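Galactose-1-phosphate uridylyltransferase (Bacillus cereus, PDB 4QVU) is of unknown function, but has a HIT-like fold, binds zinc and may act as a uridylyltransferase on hexose 1-phosphates. Local coordinates at residues K109-S115 and S202-L206. Residues are numbered along the deposited sequence.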
# COMPACT_ATOMS: atom_id res chain seq x y z
N LYS A 109 20.31 -12.02 -8.99
CA LYS A 109 21.64 -11.56 -8.57
C LYS A 109 21.53 -10.71 -7.32
O LYS A 109 20.54 -10.00 -7.12
CB LYS A 109 22.31 -10.76 -9.70
CG LYS A 109 23.74 -10.36 -9.36
CD LYS A 109 24.41 -9.44 -10.35
CE LYS A 109 25.79 -9.15 -9.83
NZ LYS A 109 26.57 -8.28 -10.74
N ASN A 110 22.58 -10.77 -6.48
CA ASN A 110 22.78 -9.94 -5.29
C ASN A 110 24.12 -9.24 -5.44
O ASN A 110 25.10 -9.90 -5.79
CB ASN A 110 22.72 -10.78 -4.00
CG ASN A 110 21.50 -11.64 -3.82
OD1 ASN A 110 20.39 -11.30 -4.24
ND2 ASN A 110 21.67 -12.77 -3.16
N HIS A 111 24.16 -7.92 -5.23
CA HIS A 111 25.40 -7.15 -5.30
C HIS A 111 25.45 -6.14 -4.17
O HIS A 111 24.49 -5.39 -3.98
CB HIS A 111 25.55 -6.44 -6.65
CG HIS A 111 26.82 -5.67 -6.80
ND1 HIS A 111 26.93 -4.36 -6.37
CD2 HIS A 111 28.00 -6.05 -7.36
CE1 HIS A 111 28.17 -3.99 -6.65
NE2 HIS A 111 28.85 -4.97 -7.24
N GLY A 112 26.55 -6.13 -3.44
CA GLY A 112 26.77 -5.20 -2.34
C GLY A 112 26.41 -5.75 -0.97
O GLY A 112 25.75 -6.80 -0.88
N PRO A 113 26.80 -5.04 0.11
CA PRO A 113 26.55 -5.59 1.46
C PRO A 113 25.10 -5.46 1.94
O PRO A 113 24.80 -5.96 3.03
CB PRO A 113 27.46 -4.74 2.35
CG PRO A 113 27.61 -3.45 1.62
CD PRO A 113 27.61 -3.81 0.17
N PHE A 114 24.19 -4.82 1.16
CA PHE A 114 22.80 -4.64 1.60
C PHE A 114 21.80 -5.33 0.65
O PHE A 114 20.61 -5.01 0.71
CB PHE A 114 22.46 -3.15 1.74
CG PHE A 114 23.42 -2.40 2.63
CD1 PHE A 114 23.57 -2.74 3.97
CD2 PHE A 114 24.16 -1.34 2.14
CE1 PHE A 114 24.46 -2.06 4.79
CE2 PHE A 114 25.04 -0.63 2.97
CZ PHE A 114 25.18 -1.00 4.29
N SER A 115 22.27 -6.32 -0.14
CA SER A 115 21.45 -7.08 -1.09
C SER A 115 20.96 -8.41 -0.49
O SER A 115 19.90 -8.89 -0.89
CB SER A 115 22.22 -7.35 -2.38
OG SER A 115 23.43 -8.07 -2.15
N SER A 202 25.87 1.53 -4.20
CA SER A 202 26.78 0.39 -3.89
C SER A 202 26.09 -1.01 -3.89
O SER A 202 26.80 -1.99 -4.13
CB SER A 202 27.47 0.57 -2.55
OG SER A 202 26.65 0.26 -1.44
N SER A 203 24.78 -1.11 -3.58
CA SER A 203 24.05 -2.39 -3.53
C SER A 203 22.80 -2.40 -4.41
O SER A 203 22.06 -1.41 -4.47
CB SER A 203 23.62 -2.73 -2.10
OG SER A 203 24.72 -2.88 -1.22
N TYR A 204 22.55 -3.56 -5.05
CA TYR A 204 21.37 -3.77 -5.88
C TYR A 204 21.08 -5.25 -6.03
O TYR A 204 21.91 -6.10 -5.71
CB TYR A 204 21.53 -3.13 -7.29
CG TYR A 204 22.58 -3.76 -8.17
CD1 TYR A 204 22.27 -4.81 -9.03
CD2 TYR A 204 23.90 -3.29 -8.17
CE1 TYR A 204 23.23 -5.40 -9.84
CE2 TYR A 204 24.87 -3.87 -8.99
CZ TYR A 204 24.53 -4.92 -9.82
OH TYR A 204 25.48 -5.50 -10.64
N ASN A 205 19.91 -5.54 -6.59
CA ASN A 205 19.47 -6.88 -6.95
C ASN A 205 18.95 -6.92 -8.35
O ASN A 205 18.34 -5.94 -8.82
CB ASN A 205 18.36 -7.36 -6.01
CG ASN A 205 18.73 -7.75 -4.62
OD1 ASN A 205 18.20 -7.21 -3.67
ND2 ASN A 205 19.50 -8.80 -4.45
N LEU A 206 19.15 -8.05 -9.03
CA LEU A 206 18.52 -8.35 -10.31
C LEU A 206 17.56 -9.46 -10.09
O LEU A 206 17.92 -10.41 -9.42
CB LEU A 206 19.49 -8.70 -11.46
CG LEU A 206 20.61 -7.75 -11.85
CD1 LEU A 206 21.33 -8.31 -13.06
CD2 LEU A 206 20.11 -6.35 -12.17
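Two antiparallel strands, running at 176° to each other, are joined here by four backbone hydrogen bonds. Lys109 pairs with Leu206 (Lys109 N to Leu206 O 2.9 Å, Leu206 N to Lys109 O 3.1 Å) and His111 with Tyr204 (His111 N to Tyr204 O and Tyr204 N to His111 O, both 2.9 Å); Asn110 and Asn205 form the non-hydrogen-bonded pair between them. Asn205, whose OD1 bonds to Arg222, gives a second hydrogen to Lys109 O from ND2 at 3.1 Å.

Past His111 the chain leaves the strand in a type I turn, Gly112 to Ser115. Gly112 has a positive phi of 95°, and a CB there would strike Ser203 OG and Ser202 O. Ser203, small and polar, instead brings its OG under the turn to accept a bond from Phe114 N at 3.1 Å, while Ser115 OG closes the turn on Gly112 O at 2.9 Å.

On the face shared by Lys109, His111, Tyr204 and Leu206, the flat Tyr204 ring receives His111 CB in a CH-pi contact, 3.7 Å from CB to the ring centroid. The extended Lys109 chain is long enough to carry NZ to Tyr204 OH, 3.0 Å away, so its charge meets a polar partner while its methylenes stay buried.

This pairing links the DUF4931 N- and C-terminal family regions at the middle of one continuous antiparallel sheet. Helix 179-195 covers Tyr204 and Leu206, strands 123-129 and 214-222 flank the pair, and on the other face Asn110 and Asn205 pack against Pro227 of the second subunit.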